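Local coordinates for TraM protein (Plasmid R64, PDB 3WZ3) that is probably an inner-membrane component of the plasmid's type IVB secretion (conjugation) machinery, represented here by its periplasmic domain, at residues N50-A54 with S55-E59; I118-V121 with D122-L125. All coordinates share one frame; numbering follows the deposited sequence.

Interaction 1. Residues N50-A54 with S55-E59; sequences NALQA and SNILE
Leu52 and Ile57 meet at about a right angle across the break between helix 42-54 and helix 57-64, the CD2 methyl of Leu52 resting 3.9 Å from CG2 of Ile57. CG2 of Ile57 is anti to its own backbone N, and CG1, beside that N, reaches back over the backbone of the first helix, 3.5 Å from the carbonyl O of Leu52. The other Leu52 methyl, CD1, faces CD2 of Leu58 at a looser 4.4 Å. Both leucines also touch Ile33, so helix 29-35 packs against this leucine pair. The backbone beneath them forms a Schellman motif, on the evidence of two bonds and one torsion. The N-H of Ile57 points almost straight (173°) at Leu52 O, with N and O 3.0 Å apart, and the N-H of Asn56 reaches Gln53 O over 2.9 Å from above that carbonyl's plane. Asn56, with a positive phi of 51°, is the C-prime residue; the reversal there ends one helix and lets the next begin at once. Ser55, where the backbone first departs from helical torsions, makes only weak bonds from its N to the carbonyl O atoms of Ala51 and Leu52. A water bridges Ser55 OG and Ala51 O, 2.7 Å from each, so the Ala51 carbonyl that Ser55 N reaches weakly also receives a water's hydrogen, while OG bonds to Gln110 as well. On the outer side of the turn, Asn56 ND2 gives a hydrogen bond to Glu59 OE2, 3.3 Å long and nearly straight (173°). The acceptor lies in the amide plane, yet the carboxylate is met from above its own plane; the same OE2 has a long, weak ion pair with Lys63.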
ATOM      1  N   ASN A  50      -5.934  -8.486   1.025  1.00  6.98           N
ATOM      2  CA  ASN A  50      -5.698  -9.545   0.041  1.00  7.65           C
ATOM      3  C   ASN A  50      -4.216  -9.747  -0.260  1.00  9.00           C
ATOM      4  O   ASN A  50      -3.764 -10.901  -0.353  1.00  9.59           O
ATOM      5  CB  ASN A  50      -6.465  -9.271  -1.256  1.00 13.69           C
ATOM      6  CG  ASN A  50      -6.432 -10.458  -2.214  1.00 17.36           C
ATOM      7  OD1 ASN A  50      -6.902 -11.541  -1.880  1.00 18.98           O
ATOM      8  ND2 ASN A  50      -5.883 -10.250  -3.402  1.00 23.72           N
ATOM      9  N   ALA A  51      -3.470  -8.652  -0.424  1.00  8.42           N
ATOM     10  CA  ALA A  51      -2.037  -8.745  -0.711  1.00  9.12           C
ATOM     11  C   ALA A  51      -1.272  -9.400   0.449  1.00  8.35           C
ATOM     12  O   ALA A  51      -0.365 -10.222   0.234  1.00  9.73           O
ATOM     13  CB  ALA A  51      -1.457  -7.368  -1.039  1.00 10.37           C
ATOM     14  N   LEU A  52      -1.637  -9.049   1.681  1.00  6.65           N
ATOM     15  CA  LEU A  52      -1.013  -9.677   2.836  1.00  6.91           C
ATOM     16  C   LEU A  52      -1.316 -11.182   2.822  1.00  8.07           C
ATOM     17  O   LEU A  52      -0.414 -12.002   2.995  1.00 10.83           O
ATOM     18  CB  LEU A  52      -1.523  -9.023   4.127  1.00  7.80           C
ATOM     19  CG  LEU A  52      -1.101  -7.578   4.395  1.00  6.62           C
ATOM     20  CD1 LEU A  52      -1.917  -7.029   5.549  1.00  9.82           C
ATOM     21  CD2 LEU A  52       0.403  -7.501   4.663  1.00  9.97           C
ATOM     22  N   GLN A  53      -2.571 -11.550   2.593  1.00  7.34           N
ATOM     23  CA  GLN A  53      -2.952 -12.968   2.598  1.00  9.28           C
ATOM     24  C   GLN A  53      -2.274 -13.756   1.482  1.00  9.20           C
ATOM     25  O   GLN A  53      -1.884 -14.929   1.659  1.00  9.65           O
ATOM     26  CB  GLN A  53      -4.467 -13.099   2.513  1.00  9.48           C
ATOM     27  CG  GLN A  53      -4.958 -14.523   2.328  1.00 11.97           C
ATOM     28  CD  GLN A  53      -4.711 -15.393   3.532  1.00 16.07           C
ATOM     29  OE1 GLN A  53      -4.676 -14.918   4.664  1.00 16.28           O
ATOM     30  NE2 GLN A  53      -4.554 -16.696   3.294  1.00 23.44           N
ATOM     31  N   ALA A  54      -2.108 -13.132   0.325  1.00  7.65           N
ATOM     32  CA  ALA A  54      -1.561 -13.866  -0.813  1.00  9.27           C
ATOM     33  C   ALA A  54      -0.121 -14.298  -0.568  1.00  9.62           C
ATOM     34  O   ALA A  54       0.330 -15.283  -1.160  1.00 14.81           O
ATOM     35  CB  ALA A  54      -1.670 -13.039  -2.081  1.00  9.64           C
ATOM     36  N   SER A  55       0.596 -13.548   0.265  1.00  9.14           N
ATOM     37  CA  SER A  55       1.955 -13.922   0.673  1.00  8.88           C
ATOM     38  C   SER A  55       2.031 -14.523   2.076  1.00 11.55           C
ATOM     39  O   SER A  55       3.123 -14.664   2.626  1.00 12.49           O
ATOM     40  CB  SER A  55       2.900 -12.721   0.576  1.00 14.36           C
ATOM     41  OG  SER A  55       3.118 -12.362  -0.787  1.00 15.21           O
ATOM     42  N   ASN A  56       0.876 -14.861   2.644  1.00  9.52           N
ATOM     43  CA  ASN A  56       0.804 -15.445   3.980  1.00  8.94           C
ATOM     44  C   ASN A  56       1.576 -14.623   5.004  1.00  8.44           C
ATOM     45  O   ASN A  56       2.207 -15.162   5.918  1.00  9.69           O
ATOM     46  CB  ASN A  56       1.317 -16.886   3.969  1.00  9.07           C
ATOM     47  CG  ASN A  56       0.827 -17.666   5.151  1.00 15.09           C
ATOM     48  OD1 ASN A  56      -0.258 -17.398   5.676  1.00 15.32           O
ATOM     49  ND2 ASN A  56       1.629 -18.631   5.597  1.00 24.79           N
ATOM     50  N   ILE A  57       1.508 -13.299   4.876  1.00  8.56           N
ATOM     51  CA  ILE A  57       2.306 -12.424   5.739  1.00  8.23           C
ATOM     52  C   ILE A  57       1.942 -12.464   7.211  1.00 10.20           C
ATOM     53  O   ILE A  57       2.819 -12.637   8.050  1.00  8.43           O
ATOM     54  CB  ILE A  57       2.216 -10.961   5.250  1.00  9.11           C
ATOM     55  CG1 ILE A  57       2.802 -10.839   3.851  1.00 14.65           C
ATOM     56  CG2 ILE A  57       2.875 -10.002   6.245  1.00  9.26           C
ATOM     57  CD1 ILE A  57       4.223 -11.265   3.773  1.00 13.97           C
ATOM     58  N   LEU A  58       0.667 -12.282   7.535  1.00  7.87           N
ATOM     59  CA  LEU A  58       0.280 -12.127   8.929  1.00  8.99           C
ATOM     60  C   LEU A  58       0.547 -13.391   9.720  1.00 10.31           C
ATOM     61  O   LEU A  58       1.024 -13.319  10.845  1.00 10.81           O
ATOM     62  CB  LEU A  58      -1.192 -11.724   9.042  1.00  9.71           C
ATOM     63  CG  LEU A  58      -1.504 -10.363   8.425  1.00 13.30           C
ATOM     64  CD1 LEU A  58      -2.977 -10.073   8.652  1.00 14.54           C
ATOM     65  CD2 LEU A  58      -0.622  -9.304   9.042  1.00 17.99           C
ATOM     66  N   GLU A  59       0.240 -14.542   9.133  1.00 10.32           N
ATOM     67  CA  GLU A  59       0.481 -15.797   9.828  1.00 14.15           C
ATOM     68  C   GLU A  59       1.962 -16.026  10.036  1.00 11.06           C
ATOM     69  O   GLU A  59       2.371 -16.512  11.082  1.00 13.23           O
ATOM     70  CB  GLU A  59      -0.111 -16.981   9.061  1.00 17.27           C
ATOM     71  CG  GLU A  59       0.262 -18.317   9.686  1.00 26.06           C
ATOM     72  CD  GLU A  59      -0.256 -19.509   8.905  1.00 32.88           C
ATOM     73  OE1 GLU A  59      -1.478 -19.764   8.961  1.00 40.38           O
ATOM     74  OE2 GLU A  59       0.564 -20.199   8.247  1.00 33.76           O
TER
HETATM   75  O   HOH W   1       1.397 -10.579  -1.736  1.00 16.12           O

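Interaction 2. Residues I118-V121 with D122-L125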
ATOM      1  N   ILE A 118      -5.777   6.115  -6.611  1.00  4.61           N
ATOM      2  CA  ILE A 118      -6.004   7.111  -5.575  1.00  3.97           C
ATOM      3  C   ILE A 118      -7.126   8.011  -6.048  1.00  6.05           C
ATOM      4  O   ILE A 118      -7.115   8.469  -7.201  1.00  6.96           O
ATOM      5  CB  ILE A 118      -4.741   7.943  -5.350  1.00  4.45           C
ATOM      6  CG1 ILE A 118      -3.638   7.053  -4.790  1.00  7.32           C
ATOM      7  CG2 ILE A 118      -5.026   9.109  -4.387  1.00  6.40           C
ATOM      8  CD1 ILE A 118      -2.259   7.679  -4.820  1.00  7.04           C
ATOM      9  N   GLN A 119      -8.116   8.250  -5.197  1.00  6.25           N
ATOM     10  CA  GLN A 119      -9.182   9.190  -5.534  1.00  3.85           C
ATOM     11  C   GLN A 119      -9.177  10.380  -4.584  1.00  4.99           C
ATOM     12  O   GLN A 119      -8.731  10.281  -3.449  1.00  6.71           O
ATOM     13  CB  GLN A 119     -10.558   8.511  -5.501  1.00  4.88           C
ATOM     14  CG  GLN A 119     -10.990   8.048  -4.105  1.00  6.80           C
ATOM     15  CD  GLN A 119     -12.272   7.221  -4.137  1.00  9.09           C
ATOM     16  OE1 GLN A 119     -12.839   6.965  -5.202  1.00 11.30           O
ATOM     17  NE2 GLN A 119     -12.736   6.804  -2.973  1.00  9.06           N
ATOM     18  N   ARG A 120      -9.694  11.504  -5.066  1.00  6.17           N
ATOM     19  CA  ARG A 120      -9.875  12.682  -4.237  1.00  5.23           C
ATOM     20  C   ARG A 120     -10.959  12.441  -3.185  1.00  5.42           C
ATOM     21  O   ARG A 120     -11.914  11.694  -3.418  1.00  8.17           O
ATOM     22  CB  ARG A 120     -10.287  13.872  -5.110  1.00  6.05           C
ATOM     23  CG  ARG A 120      -9.146  14.520  -5.897  1.00  7.44           C
ATOM     24  CD  ARG A 120      -8.023  15.096  -4.998  1.00  5.67           C
ATOM     25  NE  ARG A 120      -8.605  15.748  -3.810  1.00  5.20           N
ATOM     26  CZ  ARG A 120      -9.173  16.945  -3.813  1.00  7.29           C
ATOM     27  NH1 ARG A 120      -9.189  17.697  -4.916  1.00  8.28           N
ATOM     28  NH2 ARG A 120      -9.713  17.397  -2.688  1.00  7.34           N
ATOM     29  N   VAL A 121     -10.798  13.124  -2.043  1.00  5.88           N
ATOM     30  CA  VAL A 121     -11.711  13.090  -0.910  1.00  8.12           C
ATOM     31  C   VAL A 121     -11.881  14.536  -0.450  1.00  6.05           C
ATOM     32  O   VAL A 121     -10.963  15.332  -0.549  1.00  6.16           O
ATOM     33  CB  VAL A 121     -11.104  12.279   0.255  1.00  7.40           C
ATOM     34  CG1 VAL A 121     -12.022  12.259   1.465  1.00 12.20           C
ATOM     35  CG2 VAL A 121     -10.834  10.859  -0.211  1.00  9.75           C
ATOM     36  N   ASP A 122     -13.073  14.863   0.034  1.00  8.35           N
ATOM     37  CA  ASP A 122     -13.332  16.164   0.640  1.00  8.59           C
ATOM     38  C   ASP A 122     -12.327  16.372   1.771  1.00  8.96           C
ATOM     39  O   ASP A 122     -12.259  15.547   2.691  1.00  8.34           O
ATOM     40  CB  ASP A 122     -14.768  16.148   1.187  1.00 10.30           C
ATOM     41  CG  ASP A 122     -15.190  17.461   1.829  1.00 15.21           C
ATOM     42  OD1 ASP A 122     -14.366  18.375   1.983  1.00 12.31           O
ATOM     43  OD2 ASP A 122     -16.386  17.557   2.188  1.00 25.91           O
ATOM     44  N   PRO A 123     -11.539  17.458   1.716  1.00  7.69           N
ATOM     45  CA  PRO A 123     -10.551  17.692   2.778  1.00  8.70           C
ATOM     46  C   PRO A 123     -11.182  17.941   4.157  1.00  9.71           C
ATOM     47  O   PRO A 123     -10.476  17.833   5.156  1.00  9.78           O
ATOM     48  CB  PRO A 123      -9.771  18.912   2.287  1.00 10.38           C
ATOM     49  CG  PRO A 123     -10.056  18.975   0.795  1.00 13.81           C
ATOM     50  CD  PRO A 123     -11.455  18.477   0.652  1.00 10.42           C
ATOM     51  N   ARG A 124     -12.473  18.234   4.205  1.00  9.24           N
ATOM     52  CA  ARG A 124     -13.187  18.331   5.483  1.00 11.73           C
ATOM     53  C   ARG A 124     -13.300  16.967   6.157  1.00 11.87           C
ATOM     54  O   ARG A 124     -13.492  16.871   7.366  1.00 13.53           O
ATOM     55  CB  ARG A 124     -14.587  18.921   5.279  1.00 13.52           C
ATOM     56  CG  ARG A 124     -15.393  19.026   6.571  1.00 19.96           C
ATOM     57  CD  ARG A 124     -14.706  19.987   7.528  1.00 26.04           C
ATOM     58  NE  ARG A 124     -15.375  20.095   8.824  1.00 27.82           N
ATOM     59  CZ  ARG A 124     -15.140  19.289   9.855  1.00 23.16           C
ATOM     60  NH1 ARG A 124     -14.271  18.290   9.737  1.00 20.85           N
ATOM     61  NH2 ARG A 124     -15.787  19.472  11.005  1.00 22.90           N
ATOM     62  N   LEU A 125     -13.199  15.904   5.363  1.00  9.64           N
ATOM     63  CA  LEU A 125     -13.294  14.536   5.864  1.00  9.60           C
ATOM     64  C   LEU A 125     -11.912  13.932   6.145  1.00 12.31           C
ATOM     65  O   LEU A 125     -11.669  13.371   7.210  1.00 15.19           O
ATOM     66  CB  LEU A 125     -14.044  13.683   4.844  1.00 14.33           C
ATOM     67  CG  LEU A 125     -15.440  13.136   5.140  1.00 31.28           C
ATOM     68  CD1 LEU A 125     -16.247  14.039   6.059  1.00 21.64           C
ATOM     69  CD2 LEU A 125     -16.187  12.869   3.833  1.00 24.43           C
TER
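The guanidinium of Arg120 comes up beside the ring of Pro123, NH2 lying 3.8 Å from CG and 3.9 Å from CD of the proline, both near the guanidinium plane, so Pro123 meets its edge and not a face. Bends at chi2 (-61°) and chi3 (-40°) curl the arginine chain onward, toward the end of the strand, bringing NH2 to the carbonyl O of Val121, an acceptor 3.2 Å away that is approached from above the carbonyl plane. The same oxygen has Pro123 CD 3.4 Å off, so arginine and proline converge on a single carbonyl. On Val121 itself, CG1 is anti to the backbone N and extends toward the turn, where it lies 4.2 Å from CB of Leu125, a light apolar touch.

One step further out, the arginine is fixed by partners elsewhere in the chain: NE bonds to the carbonyl O of Gly129, and Trp5 supplies a cation-pi contact while also touching Pro123. Within the turn, Asp122 OD1 accepts the backbone N-H of Arg124 at 2.9 Å, met from above the carboxylate plane. The N-H of Leu125 returns to Asp122 O, likewise at 2.9 Å, closing a beta turn of type I geometry over residues 122-125. The bond from the N-H of Arg124 to the carboxylate two residues before it makes an Asx turn at the start of that beta turn, here leading strand 110-120 into the loop before strand 130-139 of the antiparallel sheet.

In the fold
Both interactions are local, but they lie on opposite sides of the chain's centre, about 28 Å between centres, without direct contact. Interaction 1 is partly buried, joins two successive helices, and turns its methyl-lined side toward another helix; Ala51 and Ser55 also touch strand 110-120, at Phe114 and Phe112. That strand flanks interaction 1 near its start and runs out into interaction 2, a surface contact. Their chemistry follows the setting: 50-59 combines aliphatic contacts with backbone bonds running between its segments, whereas 118-125 has no hydrogen bond between its segments and brings an arginine and a proline together at the Val121 carbonyl, with the aspartate's bond staying inside the turn.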